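Local coordinates for protein aminotransferase, class III (Deinococcus radiodurans, PDB 3I4J) that probably transfers amino groups between substrates with the help of pyridoxal phosphate, as class III aminotransferases do, at residues L108-H113 with T152-P157; G332-Q337 with M344-T349. The protein carries 1 engineered substitution. All coordinates share one frame; numbering follows the deposited sequence.

Contact 1: residues L108-H113 with T152-P157; sequences LARQYH and TPLMRP
The guanidinium of Arg110 is the flat group that meets the other segment. Pro153 lies over one of its faces, with CG 3.3 Å above the plane and displaced toward the rim. The shortest approach there is 3.5 Å, from Pro153 CG to Arg110 NH2. The two side chains cross at about a right angle. Leu154 comes in obliquely and touches the stem of the arginine, its CD1 lying 3.8 Å from Arg110 CD. Arg110 CG is anti to the backbone N (chi1 169°), and the chain bends at chi2 (59°), which carries the guanidinium past Leu154 to the proline ring.

The two segments meet by van der Waals contact alone, aliphatic carbons against the face and stem of the arginine. The head of Arg110 is held by backbone carbonyls nearby. NE donates a hydrogen bond to Leu150 O, and NH1 donates to the backbone oxygens of Pro119 and Arg121. These bonds limit the turning of the buried group, consistent with its face staying against Pro153. Here an arginine of helix 98-115 ties that helix to the 3-10 turn 152-155, in the connection between strands 123-127 and 162-163 of the seven-stranded sheet typical of the PLP-dependent aminotransferase large domain.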
loop_
_atom_site.group_PDB
_atom_site.type_symbol
_atom_site.label_atom_id
_atom_site.label_comp_id
_atom_site.label_asym_id
_atom_site.label_seq_id
_atom_site.Cartn_x
_atom_site.Cartn_y
_atom_site.Cartn_z
ATOM N N LEU C 108 -12.283 3.422 12.311
ATOM C CA LEU C 108 -13.656 3.877 12.102
ATOM C C LEU C 108 -14.610 3.372 13.190
ATOM O O LEU C 108 -15.456 4.122 13.678
ATOM C CB LEU C 108 -14.152 3.416 10.730
ATOM C CG LEU C 108 -15.577 3.803 10.328
ATOM C CD1 LEU C 108 -15.755 5.315 10.405
ATOM C CD2 LEU C 108 -15.847 3.302 8.911
ATOM N N ALA C 109 -14.481 2.101 13.556
ATOM C CA ALA C 109 -15.336 1.525 14.590
ATOM C C ALA C 109 -15.133 2.279 15.896
ATOM O O ALA C 109 -16.095 2.594 16.595
ATOM C CB ALA C 109 -15.019 0.048 14.779
ATOM N N ARG C 110 -13.877 2.574 16.222
ATOM C CA ARG C 110 -13.562 3.304 17.445
ATOM C C ARG C 110 -14.100 4.732 17.371
ATOM O O ARG C 110 -14.775 5.191 18.293
ATOM C CB ARG C 110 -12.044 3.313 17.676
ATOM C CG ARG C 110 -11.546 4.261 18.777
ATOM C CD ARG C 110 -12.132 3.966 20.155
ATOM N NE ARG C 110 -11.621 4.900 21.165
ATOM C CZ ARG C 110 -12.125 5.031 22.391
ATOM N NH1 ARG C 110 -13.157 4.290 22.773
ATOM N NH2 ARG C 110 -11.603 5.910 23.238
ATOM N N GLN C 111 -13.817 5.429 16.274
ATOM C CA GLN C 111 -14.295 6.802 16.127
ATOM C C GLN C 111 -15.815 6.903 16.198
ATOM O O GLN C 111 -16.354 7.846 16.771
ATOM C CB GLN C 111 -13.825 7.414 14.805
ATOM C CG GLN C 111 -14.254 8.870 14.666
ATOM C CD GLN C 111 -13.656 9.558 13.460
ATOM O OE1 GLN C 111 -12.826 8.988 12.750
ATOM N NE2 GLN C 111 -14.073 10.799 13.224
ATOM N N TYR C 112 -16.501 5.934 15.606
ATOM C CA TYR C 112 -17.961 5.915 15.605
ATOM C C TYR C 112 -18.528 6.086 17.019
ATOM O O TYR C 112 -19.389 6.933 17.256
ATOM C CB TYR C 112 -18.456 4.598 15.004
ATOM C CG TYR C 112 -19.956 4.396 15.058
ATOM C CD1 TYR C 112 -20.803 5.054 14.166
ATOM C CD2 TYR C 112 -20.527 3.532 15.995
ATOM C CE1 TYR C 112 -22.187 4.857 14.204
ATOM C CE2 TYR C 112 -21.907 3.326 16.043
ATOM C CZ TYR C 112 -22.729 3.991 15.144
ATOM O OH TYR C 112 -24.091 3.784 15.172
ATOM N N HIS C 113 -18.041 5.281 17.956
ATOM C CA HIS C 113 -18.526 5.355 19.329
ATOM C C HIS C 113 -18.095 6.616 20.061
ATOM O O HIS C 113 -18.835 7.142 20.895
ATOM C CB HIS C 113 -18.094 4.100 20.084
ATOM C CG HIS C 113 -18.749 2.860 19.566
ATOM N ND1 HIS C 113 -18.037 1.772 19.110
ATOM C CD2 HIS C 113 -20.056 2.571 19.357
ATOM C CE1 HIS C 113 -18.877 0.868 18.640
ATOM N NE2 HIS C 113 -20.108 1.328 18.778
ATOM N N THR C 152 -5.563 5.665 21.793
ATOM C CA THR C 152 -4.581 4.916 22.565
ATOM C C THR C 152 -5.156 3.679 23.278
ATOM O O THR C 152 -4.428 2.735 23.570
ATOM C CB THR C 152 -3.928 5.813 23.621
ATOM O OG1 THR C 152 -3.088 5.021 24.471
ATOM C CG2 THR C 152 -4.987 6.481 24.448
ATOM N N PRO C 153 -6.464 3.673 23.589
ATOM C CA PRO C 153 -6.961 2.470 24.264
ATOM C C PRO C 153 -6.845 1.204 23.413
ATOM O O PRO C 153 -6.852 0.095 23.945
ATOM C CB PRO C 153 -8.410 2.833 24.602
ATOM C CG PRO C 153 -8.762 3.863 23.568
ATOM C CD PRO C 153 -7.519 4.697 23.498
ATOM N N LEU C 154 -6.731 1.375 22.099
ATOM C CA LEU C 154 -6.594 0.240 21.188
ATOM C C LEU C 154 -5.224 -0.423 21.341
ATOM O O LEU C 154 -5.008 -1.542 20.867
ATOM C CB LEU C 154 -6.792 0.698 19.737
ATOM C CG LEU C 154 -8.224 0.899 19.221
ATOM C CD1 LEU C 154 -9.077 1.630 20.248
ATOM C CD2 LEU C 154 -8.175 1.674 17.916
ATOM N N MET C 155 -4.306 0.271 22.011
ATOM C CA MET C 155 -2.956 -0.243 22.228
ATOM C C MET C 155 -2.911 -1.203 23.411
ATOM O O MET C 155 -1.944 -1.941 23.578
ATOM C CB MET C 155 -1.974 0.907 22.507
ATOM C CG MET C 155 -1.838 1.957 21.411
ATOM S SD MET C 155 -0.662 3.285 21.885
ATOM C CE MET C 155 0.828 2.672 21.158
ATOM N N ARG C 156 -3.947 -1.182 24.242
ATOM C CA ARG C 156 -3.983 -2.052 25.411
ATOM C C ARG C 156 -4.317 -3.494 25.058
ATOM O O ARG C 156 -5.181 -3.754 24.226
ATOM C CB ARG C 156 -5.000 -1.541 26.431
ATOM C CG ARG C 156 -4.697 -0.156 26.986
ATOM C CD ARG C 156 -5.337 0.018 28.356
ATOM N NE ARG C 156 -6.795 0.044 28.299
ATOM C CZ ARG C 156 -7.515 1.130 28.030
ATOM N NH1 ARG C 156 -6.911 2.285 27.792
ATOM N NH2 ARG C 156 -8.840 1.062 28.007
ATOM N N PRO C 157 -3.630 -4.453 25.695
ATOM C CA PRO C 157 -3.867 -5.875 25.440
ATOM C C PRO C 157 -5.336 -6.220 25.666
ATOM O O PRO C 157 -5.911 -7.052 24.958
ATOM C CB PRO C 157 -2.957 -6.562 26.455
ATOM C CG PRO C 157 -1.824 -5.596 26.592
ATOM C CD PRO C 157 -2.547 -4.271 26.677
#

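Contact 2: residues G332-Q337 with M344-T349; sequences GLQALQ and MQVRGT
Val346, Gln337 and Leu333 carry most of this helix-on-strand contact, in what is, by the family fold, the small C-terminal domain of a fold-type I PLP enzyme. Helix 332-337 runs antiparallel to strand 344-349, at 171°, with the axes 8.5 Å apart at their closest. Strand 343-349 is an outer strand of a three-stranded antiparallel sheet. Within this strand, Met344 and Gln345 lie together opposite Val356 of strand 352-357, a classic beta bulge.

Val346 points toward the helix and has by far the largest share of the buried surface. Its two methyl groups divide the work. CG1 sits between the backbone N and the carbonyl carbon (chi1 57°) and faces the glutamines, 3.5 Å from Gln334 CG. That glutamine crosses the valine at about a right angle. The Gln337 chain is extended beyond CG and brings its amide end obliquely to the same methyl, with CD 3.7 Å from Val346 CG1. With an alanine in place of Gln337, the amide end and its stem are gone, and Val346 CG1 would probably lose its cover on that side.

Leu333 points toward the strand and is buried. It also packs on Leu353 of the neighbouring strand and on Leu418 and Leu421 of helix 411-428. The other methyl of Val346 is pressed tightly there, with CG2 only 3.3 Å from Leu333 CB.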
loop_
_atom_site.group_PDB
_atom_site.type_symbol
_atom_site.label_atom_id
_atom_site.label_comp_id
_atom_site.label_asym_id
_atom_site.label_seq_id
_atom_site.Cartn_x
_atom_site.Cartn_y
_atom_site.Cartn_z
ATOM N N GLY C 332 -13.689 -33.007 -6.271
ATOM C CA GLY C 332 -12.440 -33.635 -6.656
ATOM C C GLY C 332 -11.524 -33.884 -5.473
ATOM O O GLY C 332 -10.878 -34.931 -5.387
ATOM N N LEU C 333 -11.460 -32.922 -4.559
ATOM C CA LEU C 333 -10.621 -33.065 -3.373
ATOM C C LEU C 333 -11.175 -34.172 -2.478
ATOM O O LEU C 333 -10.418 -34.927 -1.863
ATOM C CB LEU C 333 -10.567 -31.748 -2.597
ATOM C CG LEU C 333 -9.958 -30.536 -3.317
ATOM C CD1 LEU C 333 -10.136 -29.292 -2.450
ATOM C CD2 LEU C 333 -8.481 -30.791 -3.607
ATOM N N GLN C 334 -12.500 -34.264 -2.401
ATOM C CA GLN C 334 -13.130 -35.290 -1.581
ATOM C C GLN C 334 -12.851 -36.663 -2.194
ATOM O O GLN C 334 -12.655 -37.645 -1.479
ATOM C CB GLN C 334 -14.641 -35.025 -1.469
ATOM C CG GLN C 334 -14.964 -33.685 -0.791
ATOM C CD GLN C 334 -16.446 -33.329 -0.805
ATOM O OE1 GLN C 334 -17.137 -33.536 -1.801
ATOM N NE2 GLN C 334 -16.933 -32.771 0.299
ATOM N N ALA C 335 -12.810 -36.721 -3.522
ATOM C CA ALA C 335 -12.540 -37.973 -4.218
ATOM C C ALA C 335 -11.102 -38.430 -3.970
ATOM O O ALA C 335 -10.824 -39.630 -3.911
ATOM C CB ALA C 335 -12.789 -37.803 -5.710
ATOM N N LEU C 336 -10.191 -37.474 -3.816
ATOM C CA LEU C 336 -8.786 -37.793 -3.574
ATOM C C LEU C 336 -8.518 -38.373 -2.185
ATOM O O LEU C 336 -7.517 -39.058 -1.985
ATOM C CB LEU C 336 -7.911 -36.551 -3.781
ATOM C CG LEU C 336 -7.634 -36.123 -5.225
ATOM C CD1 LEU C 336 -6.919 -34.780 -5.239
ATOM C CD2 LEU C 336 -6.796 -37.187 -5.920
ATOM N N GLN C 337 -9.404 -38.106 -1.229
ATOM C CA GLN C 337 -9.212 -38.612 0.133
ATOM C C GLN C 337 -9.141 -40.135 0.211
ATOM O O GLN C 337 -8.454 -40.684 1.071
ATOM C CB GLN C 337 -10.330 -38.133 1.061
ATOM C CG GLN C 337 -10.414 -36.636 1.257
ATOM C CD GLN C 337 -11.376 -36.270 2.373
ATOM O OE1 GLN C 337 -11.021 -36.293 3.553
ATOM N NE2 GLN C 337 -12.608 -35.952 2.004
ATOM N N MET C 344 -6.796 -35.212 6.217
ATOM C CA MET C 344 -7.641 -35.229 7.417
ATOM C C MET C 344 -9.015 -34.609 7.211
ATOM O O MET C 344 -10.016 -35.088 7.750
ATOM C CB MET C 344 -6.940 -34.481 8.560
ATOM C CG MET C 344 -5.543 -34.988 8.903
ATOM S SD MET C 344 -5.531 -36.434 9.978
ATOM C CE MET C 344 -4.942 -35.719 11.469
ATOM N N GLN C 345 -9.059 -33.527 6.443
ATOM C CA GLN C 345 -10.309 -32.837 6.183
ATOM C C GLN C 345 -10.210 -31.999 4.918
ATOM O O GLN C 345 -9.151 -31.453 4.603
ATOM C CB GLN C 345 -10.663 -31.943 7.378
ATOM C CG GLN C 345 -11.950 -31.150 7.221
ATOM C CD GLN C 345 -12.397 -30.511 8.524
ATOM O OE1 GLN C 345 -11.609 -29.864 9.217
ATOM N NE2 GLN C 345 -13.669 -30.687 8.864
ATOM N N VAL C 346 -11.319 -31.924 4.190
ATOM C CA VAL C 346 -11.398 -31.147 2.962
ATOM C C VAL C 346 -12.587 -30.207 3.110
ATOM O O VAL C 346 -13.668 -30.625 3.527
ATOM C CB VAL C 346 -11.598 -32.056 1.727
ATOM C CG1 VAL C 346 -12.840 -32.909 1.898
ATOM C CG2 VAL C 346 -11.714 -31.205 0.470
ATOM N N ARG C 347 -12.384 -28.938 2.770
ATOM C CA ARG C 347 -13.436 -27.938 2.903
ATOM C C ARG C 347 -13.438 -26.959 1.746
ATOM O O ARG C 347 -12.411 -26.734 1.110
ATOM C CB ARG C 347 -13.239 -27.152 4.202
ATOM C CG ARG C 347 -13.165 -28.017 5.438
ATOM C CD ARG C 347 -12.951 -27.200 6.701
ATOM N NE ARG C 347 -11.697 -26.453 6.695
ATOM C CZ ARG C 347 -10.952 -26.246 7.778
ATOM N NH1 ARG C 347 -11.332 -26.739 8.949
ATOM N NH2 ARG C 347 -9.834 -25.538 7.697
ATOM N N GLY C 348 -14.594 -26.361 1.487
ATOM C CA GLY C 348 -14.681 -25.389 0.418
ATOM C C GLY C 348 -15.978 -24.612 0.374
ATOM O O GLY C 348 -17.054 -25.153 0.635
ATOM N N THR C 349 -15.866 -23.323 0.073
ATOM C CA THR C 349 -17.018 -22.443 -0.069
ATOM C C THR C 349 -16.681 -21.681 -1.346
ATOM O O THR C 349 -15.781 -20.847 -1.348
ATOM C CB THR C 349 -17.150 -21.445 1.114
ATOM O OG1 THR C 349 -17.291 -22.163 2.346
ATOM C CG2 THR C 349 -18.383 -20.582 0.932
#

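Contacts 1 and 2 follow one another along the chain and lie on opposite sides of its centre. Their centres are 40 Å apart, and their nearest atoms are about 25 Å apart, so neither touches the other. Contact 1 belongs to the large domain, where its helix packs on strands 191-196 and 227-231 and Leu108 meets Phe5 of the second subunit. Contact 2 belongs to the small C-terminal domain, and no other chain of the assembly touches it. Contact 1 is buried, contact 2 lies at the surface. In this family the cofactor site lies between the large and small domains, at the subunit interface; neither contact includes a residue identified as part of it.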